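Local coordinates for protein putative NADH-flavin reductase (Streptococcus pneumoniae TIGR4, PDB 4R01) that probably binds NAD(P)H through a Rossmann fold and is a putative NADH-flavin reductase, at residues 162-175 with 198-210. Residues are numbered along the deposited sequence; the frame is centred on the assembly and turned at random.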
ATOM      1  N   THR A 162     -15.152  19.670  -3.732  1.00 44.01           N
ATOM      2  CA  THR A 162     -15.303  19.153  -5.090  1.00 46.14           C
ATOM      3  C   THR A 162     -16.769  19.034  -5.485  1.00 47.00           C
ATOM      4  O   THR A 162     -17.128  19.249  -6.641  1.00 50.23           O
ATOM      5  CB  THR A 162     -14.635  17.775  -5.252  1.00 43.61           C
ATOM      6  OG1 THR A 162     -15.459  16.766  -4.655  1.00 41.94           O
ATOM      7  CG2 THR A 162     -13.266  17.768  -4.596  1.00 42.02           C
ATOM      8  N   GLY A 163     -17.610  18.681  -4.520  1.00 49.39           N
ATOM      9  CA  GLY A 163     -19.027  18.502  -4.774  1.00 56.42           C
ATOM     10  C   GLY A 163     -19.376  17.094  -5.219  1.00 62.94           C
ATOM     11  O   GLY A 163     -20.551  16.732  -5.289  1.00 66.67           O
ATOM     12  N   ASN A 164     -18.357  16.296  -5.521  1.00 64.45           N
ATOM     13  CA  ASN A 164     -18.571  14.922  -5.959  1.00 66.68           C
ATOM     14  C   ASN A 164     -18.009  13.915  -4.965  1.00 58.85           C
ATOM     15  O   ASN A 164     -16.795  13.729  -4.870  1.00 55.84           O
ATOM     16  CB  ASN A 164     -17.950  14.695  -7.336  1.00 74.14           C
ATOM     17  CG  ASN A 164     -18.586  15.555  -8.410  1.00 81.99           C
ATOM     18  OD1 ASN A 164     -17.894  16.254  -9.150  1.00 85.86           O
ATOM     19  ND2 ASN A 164     -19.910  15.507  -8.500  1.00 85.32           N
ATOM     20  N   TYR A 165     -18.899  13.264  -4.227  1.00 53.29           N
ATOM     21  CA  TYR A 165     -18.486  12.287  -3.232  1.00 46.82           C
ATOM     22  C   TYR A 165     -19.049  10.908  -3.556  1.00 45.27           C
ATOM     23  O   TYR A 165     -19.898  10.763  -4.436  1.00 47.57           O
ATOM     24  CB  TYR A 165     -18.933  12.724  -1.832  1.00 41.49           C
ATOM     25  CG  TYR A 165     -20.427  12.626  -1.616  1.00 39.77           C
ATOM     26  CD1 TYR A 165     -21.275  13.651  -2.015  1.00 39.22           C
ATOM     27  CD2 TYR A 165     -20.990  11.506  -1.016  1.00 39.80           C
ATOM     28  CE1 TYR A 165     -22.640  13.561  -1.826  1.00 40.79           C
ATOM     29  CE2 TYR A 165     -22.354  11.409  -0.823  1.00 39.88           C
ATOM     30  CZ  TYR A 165     -23.173  12.439  -1.229  1.00 40.71           C
ATOM     31  OH  TYR A 165     -24.531  12.346  -1.038  1.00 43.21           O
ATOM     32  N   ILE A 166     -18.573   9.898  -2.838  1.00 40.36           N
ATOM     33  CA  ILE A 166     -19.116   8.550  -2.950  1.00 39.22           C
ATOM     34  C   ILE A 166     -19.720   8.095  -1.626  1.00 37.70           C
ATOM     35  O   ILE A 166     -19.097   8.220  -0.570  1.00 36.38           O
ATOM     36  CB  ILE A 166     -18.041   7.538  -3.392  1.00 37.01           C
ATOM     37  CG1 ILE A 166     -17.662   7.775  -4.850  1.00 39.67           C
ATOM     38  CG2 ILE A 166     -18.536   6.112  -3.232  1.00 32.97           C
ATOM     39  CD1 ILE A 166     -16.541   6.891  -5.330  1.00 39.81           C
ATOM     40  N   LEU A 167     -20.943   7.583  -1.689  1.00 39.22           N
ATOM     41  CA  LEU A 167     -21.580   6.997  -0.521  1.00 40.64           C
ATOM     42  C   LEU A 167     -21.302   5.501  -0.483  1.00 43.39           C
ATOM     43  O   LEU A 167     -21.674   4.772  -1.403  1.00 48.44           O
ATOM     44  CB  LEU A 167     -23.086   7.257  -0.535  1.00 41.68           C
ATOM     45  CG  LEU A 167     -23.915   6.600   0.571  1.00 39.25           C
ATOM     46  CD1 LEU A 167     -23.563   7.183   1.930  1.00 37.87           C
ATOM     47  CD2 LEU A 167     -25.399   6.752   0.292  1.00 38.26           C
ATOM     48  N   ALA A 168     -20.635   5.045   0.571  1.00 41.66           N
ATOM     49  CA  ALA A 168     -20.374   3.621   0.736  1.00 42.37           C
ATOM     50  C   ALA A 168     -20.998   3.119   2.030  1.00 43.00           C
ATOM     51  O   ALA A 168     -21.775   3.829   2.670  1.00 45.09           O
ATOM     52  CB  ALA A 168     -18.883   3.339   0.713  1.00 42.72           C
ATOM     53  N   GLY A 169     -20.652   1.896   2.417  1.00 41.28           N
ATOM     54  CA  GLY A 169     -21.267   1.278   3.573  1.00 38.99           C
ATOM     55  C   GLY A 169     -20.303   0.924   4.686  1.00 39.76           C
ATOM     56  O   GLY A 169     -19.440   1.717   5.064  1.00 38.83           O
ATOM     57  N   GLU A 170     -20.460  -0.287   5.204  1.00 42.49           N
ATOM     58  CA  GLU A 170     -19.717  -0.752   6.367  1.00 41.61           C
ATOM     59  C   GLU A 170     -18.261  -1.085   6.043  1.00 37.31           C
ATOM     60  O   GLU A 170     -17.422  -1.189   6.939  1.00 35.20           O
ATOM     61  CB  GLU A 170     -20.413  -1.982   6.955  1.00 46.81           C
ATOM     62  CG  GLU A 170     -20.309  -2.105   8.459  1.00 53.85           C
ATOM     63  CD  GLU A 170     -21.191  -1.120   9.191  1.00 56.92           C
ATOM     64  OE1 GLU A 170     -22.251  -0.744   8.647  1.00 56.46           O
ATOM     65  OE2 GLU A 170     -20.820  -0.718  10.312  1.00 61.14           O
ATOM     66  N   ILE A 171     -17.968  -1.245   4.755  1.00 33.96           N
ATOM     67  CA  ILE A 171     -16.674  -1.746   4.309  1.00 32.71           C
ATOM     68  C   ILE A 171     -15.807  -0.645   3.698  1.00 31.68           C
ATOM     69  O   ILE A 171     -16.303   0.211   2.964  1.00 31.18           O
ATOM     70  CB  ILE A 171     -16.866  -2.893   3.285  1.00 35.64           C
ATOM     71  CG1 ILE A 171     -17.666  -4.032   3.920  1.00 37.60           C
ATOM     72  CG2 ILE A 171     -15.532  -3.408   2.762  1.00 34.03           C
ATOM     73  CD1 ILE A 171     -17.938  -5.187   2.985  1.00 39.85           C
ATOM     74  N   PHE A 172     -14.513  -0.672   4.015  1.00 30.98           N
ATOM     75  CA  PHE A 172     -13.553   0.281   3.464  1.00 31.85           C
ATOM     76  C   PHE A 172     -13.593   0.321   1.936  1.00 32.65           C
ATOM     77  O   PHE A 172     -13.546  -0.715   1.269  1.00 34.81           O
ATOM     78  CB  PHE A 172     -12.139  -0.053   3.943  1.00 33.29           C
ATOM     79  CG  PHE A 172     -11.062   0.756   3.272  1.00 35.06           C
ATOM     80  CD1 PHE A 172     -10.949   2.115   3.507  1.00 36.00           C
ATOM     81  CD2 PHE A 172     -10.154   0.152   2.418  1.00 33.82           C
ATOM     82  CE1 PHE A 172      -9.958   2.857   2.894  1.00 35.74           C
ATOM     83  CE2 PHE A 172      -9.163   0.887   1.804  1.00 33.40           C
ATOM     84  CZ  PHE A 172      -9.066   2.243   2.043  1.00 36.20           C
ATOM     85  N   THR A 173     -13.680   1.531   1.398  1.00 27.74           N
ATOM     86  CA  THR A 173     -13.848   1.752  -0.029  1.00 28.12           C
ATOM     87  C   THR A 173     -12.892   2.849  -0.492  1.00 28.81           C
ATOM     88  O   THR A 173     -12.559   3.750   0.273  1.00 30.84           O
ATOM     89  CB  THR A 173     -15.317   2.131  -0.358  1.00 46.46           C
ATOM     90  OG1 THR A 173     -16.170   1.021  -0.056  1.00 49.94           O
ATOM     91  CG2 THR A 173     -15.495   2.510  -1.822  1.00 47.92           C
ATOM     92  N   THR A 174     -12.423   2.749  -1.730  1.00 24.67           N
ATOM     93  CA  THR A 174     -11.598   3.791  -2.321  1.00 25.98           C
ATOM     94  C   THR A 174     -12.279   4.317  -3.575  1.00 29.06           C
ATOM     95  O   THR A 174     -13.287   3.762  -4.008  1.00 32.63           O
ATOM     96  CB  THR A 174     -10.198   3.270  -2.680  1.00 29.88           C
ATOM     97  OG1 THR A 174     -10.289   2.393  -3.812  1.00 29.34           O
ATOM     98  CG2 THR A 174      -9.584   2.521  -1.504  1.00 27.60           C
ATOM     99  N   ASN A 175     -11.743   5.386  -4.154  1.00 26.21           N
ATOM    100  CA  ASN A 175     -12.201   5.810  -5.471  1.00 27.93           C
ATOM    101  C   ASN A 175     -11.403   5.065  -6.538  1.00 31.35           C
ATOM    102  O   ASN A 175     -10.654   4.145  -6.213  1.00 30.47           O
ATOM    103  CB  ASN A 175     -12.086   7.328  -5.647  1.00 28.20           C
ATOM    104  CG  ASN A 175     -10.666   7.846  -5.486  1.00 31.45           C
ATOM    105  OD1 ASN A 175      -9.692   7.116  -5.660  1.00 35.14           O
ATOM    106  ND2 ASN A 175     -10.548   9.129  -5.165  1.00 30.37           N
ATOM    107  N   GLY A 198     -32.628  10.164   3.469  1.00 75.24           N
ATOM    108  CA  GLY A 198     -31.899   9.218   4.266  1.00 72.47           C
ATOM    109  C   GLY A 198     -32.479   7.860   4.404  1.00 74.85           C
ATOM    110  O   GLY A 198     -33.436   7.649   5.099  1.00 78.33           O
ATOM    111  N   HIS A 199     -31.861   6.918   3.738  1.00 73.17           N
ATOM    112  CA  HIS A 199     -32.210   5.543   3.909  1.00 73.81           C
ATOM    113  C   HIS A 199     -31.869   4.971   5.261  1.00 66.06           C
ATOM    114  O   HIS A 199     -32.683   4.329   5.881  1.00 64.62           O
ATOM    115  CB  HIS A 199     -31.517   4.723   2.816  1.00 77.45           C
ATOM    116  CG  HIS A 199     -31.882   5.151   1.433  1.00 83.20           C
ATOM    117  ND1 HIS A 199     -33.080   4.816   0.842  1.00 88.73           N
ATOM    118  CD2 HIS A 199     -31.227   5.922   0.540  1.00 83.42           C
ATOM    119  CE1 HIS A 199     -33.141   5.351  -0.361  1.00 90.01           C
ATOM    120  NE2 HIS A 199     -32.029   6.028  -0.568  1.00 87.30           N
ATOM    121  N   HIS A 200     -30.666   5.261   5.729  1.00 60.35           N
ATOM    122  CA  HIS A 200     -29.919   4.383   6.599  1.00 58.22           C
ATOM    123  C   HIS A 200     -30.053   4.547   8.080  1.00 59.31           C
ATOM    124  O   HIS A 200     -29.283   5.230   8.704  1.00 59.89           O
ATOM    125  CB  HIS A 200     -28.453   4.489   6.248  1.00 53.89           C
ATOM    126  CG  HIS A 200     -28.179   4.403   4.795  1.00 53.88           C
ATOM    127  ND1 HIS A 200     -28.215   5.496   3.973  1.00 54.21           N
ATOM    128  CD2 HIS A 200     -27.855   3.356   4.015  1.00 51.12           C
ATOM    129  CE1 HIS A 200     -27.927   5.128   2.745  1.00 53.11           C
ATOM    130  NE2 HIS A 200     -27.705   3.834   2.745  1.00 52.47           N
ATOM    131  N   ILE A 201     -30.969   3.812   8.656  1.00 60.20           N
ATOM    132  CA  ILE A 201     -31.287   3.948  10.069  1.00 59.14           C
ATOM    133  C   ILE A 201     -30.710   2.771  10.853  1.00 57.47           C
ATOM    134  O   ILE A 201     -30.814   1.622  10.421  1.00 56.05           O
ATOM    135  CB  ILE A 201     -32.808   4.029  10.295  1.00 63.03           C
ATOM    136  CG1 ILE A 201     -33.427   5.065   9.353  1.00 63.38           C
ATOM    137  CG2 ILE A 201     -33.120   4.358  11.748  1.00 65.56           C
ATOM    138  CD1 ILE A 201     -32.834   6.453   9.493  1.00 61.70           C
ATOM    139  N   LYS A 202     -30.097   3.074  11.996  1.00 56.58           N
ATOM    140  CA  LYS A 202     -29.445   2.074  12.845  1.00 54.48           C
ATOM    141  C   LYS A 202     -28.348   1.316  12.097  1.00 52.84           C
ATOM    142  O   LYS A 202     -28.224   0.099  12.223  1.00 54.29           O
ATOM    143  CB  LYS A 202     -30.470   1.088  13.411  1.00 52.17           C
ATOM    144  CG  LYS A 202     -31.605   1.740  14.184  1.00 50.90           C
ATOM    145  CD  LYS A 202     -32.523   0.690  14.781  1.00 53.52           C
ATOM    146  CE  LYS A 202     -33.784   1.307  15.348  1.00 52.57           C
ATOM    147  NZ  LYS A 202     -34.668   0.265  15.932  1.00 56.16           N
ATOM    148  N   GLU A 203     -27.554   2.045  11.321  1.00 51.35           N
ATOM    149  CA  GLU A 203     -26.413   1.459  10.630  1.00 52.33           C
ATOM    150  C   GLU A 203     -25.375   2.529  10.310  1.00 50.57           C
ATOM    151  O   GLU A 203     -25.633   3.723  10.470  1.00 51.64           O
ATOM    152  CB  GLU A 203     -26.860   0.743   9.354  1.00 56.73           C
ATOM    153  CG  GLU A 203     -27.748   1.568   8.439  1.00 57.78           C
ATOM    154  CD  GLU A 203     -28.049   0.862   7.128  1.00 56.72           C
ATOM    155  OE1 GLU A 203     -27.100   0.608   6.356  1.00 55.73           O
ATOM    156  OE2 GLU A 203     -29.232   0.554   6.874  1.00 56.92           O
ATOM    157  N   ARG A 204     -24.194   2.100   9.876  1.00 47.35           N
ATOM    158  CA  ARG A 204     -23.138   3.041   9.533  1.00 42.89           C
ATOM    159  C   ARG A 204     -22.936   3.186   8.033  1.00 41.64           C
ATOM    160  O   ARG A 204     -22.858   2.196   7.305  1.00 38.82           O
ATOM    161  CB  ARG A 204     -21.804   2.637  10.161  1.00 41.66           C
ATOM    162  CG  ARG A 204     -20.648   3.367   9.491  1.00 42.49           C
ATOM    163  CD  ARG A 204     -19.303   2.965  10.007  1.00 42.97           C
ATOM    164  NE  ARG A 204     -18.999   1.564   9.758  1.00 37.91           N
ATOM    165  CZ  ARG A 204     -17.862   1.001  10.135  1.00 37.91           C
ATOM    166  NH1 ARG A 204     -16.947   1.742  10.745  1.00 36.92           N
ATOM    167  NH2 ARG A 204     -17.633  -0.282   9.899  1.00 44.10           N
ATOM    168  N   ILE A 205     -22.839   4.433   7.585  1.00 40.05           N
ATOM    169  CA  ILE A 205     -22.440   4.728   6.221  1.00 39.86           C
ATOM    170  C   ILE A 205     -21.051   5.355   6.217  1.00 36.87           C
ATOM    171  O   ILE A 205     -20.549   5.774   7.262  1.00 34.91           O
ATOM    172  CB  ILE A 205     -23.432   5.677   5.537  1.00 39.74           C
ATOM    173  CG1 ILE A 205     -23.554   6.974   6.341  1.00 34.61           C
ATOM    174  CG2 ILE A 205     -24.786   5.004   5.394  1.00 40.39           C
ATOM    175  CD1 ILE A 205     -24.520   7.971   5.744  1.00 37.28           C
ATOM    176  N   SER A 206     -20.430   5.418   5.043  1.00 33.93           N
ATOM    177  CA  SER A 206     -19.122   6.050   4.910  1.00 31.90           C
ATOM    178  C   SER A 206     -19.086   6.962   3.687  1.00 31.12           C
ATOM    179  O   SER A 206     -19.796   6.730   2.705  1.00 31.20           O
ATOM    180  CB  SER A 206     -18.016   4.993   4.821  1.00 32.24           C
ATOM    181  OG  SER A 206     -18.271   4.076   3.773  1.00 32.58           O
ATOM    182  N   LEU A 207     -18.259   8.002   3.755  1.00 30.21           N
ATOM    183  CA  LEU A 207     -18.184   8.996   2.689  1.00 30.20           C
ATOM    184  C   LEU A 207     -16.753   9.183   2.194  1.00 30.02           C
ATOM    185  O   LEU A 207     -15.802   9.005   2.956  1.00 28.87           O
ATOM    186  CB  LEU A 207     -18.754  10.333   3.172  1.00 25.23           C
ATOM    187  CG  LEU A 207     -20.234  10.317   3.557  1.00 27.22           C
ATOM    188  CD1 LEU A 207     -20.632  11.629   4.222  1.00 29.27           C
ATOM    189  CD2 LEU A 207     -21.084  10.060   2.328  1.00 29.41           C
ATOM    190  N   LEU A 208     -16.604   9.539   0.918  1.00 30.34           N
ATOM    191  CA  LEU A 208     -15.282   9.738   0.330  1.00 31.56           C
ATOM    192  C   LEU A 208     -15.384  10.490  -0.991  1.00 32.58           C
ATOM    193  O   LEU A 208     -16.445  10.519  -1.608  1.00 32.03           O
ATOM    194  CB  LEU A 208     -14.576   8.384   0.155  1.00 36.68           C
ATOM    195  CG  LEU A 208     -15.094   7.266  -0.766  1.00 45.01           C
ATOM    196  CD1 LEU A 208     -14.560   7.381  -2.204  1.00 51.42           C
ATOM    197  CD2 LEU A 208     -14.840   5.882  -0.163  1.00 46.69           C
ATOM    198  N   GLU A 209     -14.281  11.109  -1.405  1.00 35.32           N
ATOM    199  CA  GLU A 209     -14.260  11.978  -2.584  1.00 42.75           C
ATOM    200  C   GLU A 209     -14.355  11.199  -3.897  1.00 44.84           C
ATOM    201  O   GLU A 209     -13.972  10.031  -3.957  1.00 39.89           O
ATOM    202  CB  GLU A 209     -12.986  12.829  -2.587  1.00 43.59           C
ATOM    203  CG  GLU A 209     -12.959  13.954  -3.610  1.00 48.54           C
ATOM    204  CD  GLU A 209     -11.591  14.597  -3.723  1.00 54.43           C
ATOM    205  OE1 GLU A 209     -11.241  15.076  -4.823  1.00 57.58           O
ATOM    206  OE2 GLU A 209     -10.862  14.616  -2.711  1.00 57.14           O
ATOM    207  N   LYS A 210     -14.862  11.871  -4.933  1.00 51.45           N
ATOM    208  CA  LYS A 210     -14.957  11.347  -6.300  1.00 56.47           C
ATOM    209  C   LYS A 210     -15.966  10.213  -6.412  1.00 56.58           C
ATOM    210  O   LYS A 210     -16.761  10.169  -7.354  1.00 58.67           O
ATOM    211  CB  LYS A 210     -13.590  10.877  -6.804  1.00 59.70           C
ATOM    212  CG  LYS A 210     -12.499  11.934  -6.727  1.00 66.19           C
ATOM    213  CD  LYS A 210     -11.245  11.487  -7.460  1.00 72.57           C
ATOM    214  CE  LYS A 210     -10.135  12.521  -7.331  1.00 74.18           C
ATOM    215  NZ  LYS A 210      -9.568  12.558  -5.953  1.00 73.43           N
TER
HETATM  216  O   HOH W   1     -15.626   3.026   2.662  1.00 33.31           O
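The ring of His200, its ND1 hydrogen-bonded to Glu194, offers CE1 to Leu167 CD2, which reaches it from the opposite direction. At Arg204, NE makes a weak bond within a salt bridge to Glu170 OE2, a detail left doubtful by the less certain place of OE2; Arg139 also pairs with this glutamate. Ile205 CB packs on Leu167 CD1. Ser206 is held through its backbone, by two hydrogen bonds with Ala168, Ala168 N to Ser206 O measuring 2.8 Å, and through OG, which chi1 of 55° sets between its own N and carbonyl carbon. From there OG donates to Gly169 O (2.9 Å), in the carbonyl plane and on a lone pair, and accepts from a water that also donates to Ile171 O. On the face toward helix 184-196, Leu207 CD2 meets Tyr165 CD2 at 3.6 Å and also touches Leu167 CD1. Leu208, on the other face, splits its branches: CD1 lies against Ile166 CB (3.7 Å), and CD2 packs on Thr173 where the chain folds back. Thr162 CG2 rests beside Glu209 OE1, while OE2 is hydrogen-bonded to Gln181. Lys210 N closes the pairing on Asn164 O (2.7 Å) as its aliphatic chain passes Asn175 ND2; Asn175 OD1 accepts from Lys177 N. Strand 165-168 thus adds an antiparallel edge to 203-209, last of seven parallel strands that form a Rossmann fold, probably for NAD(P)H.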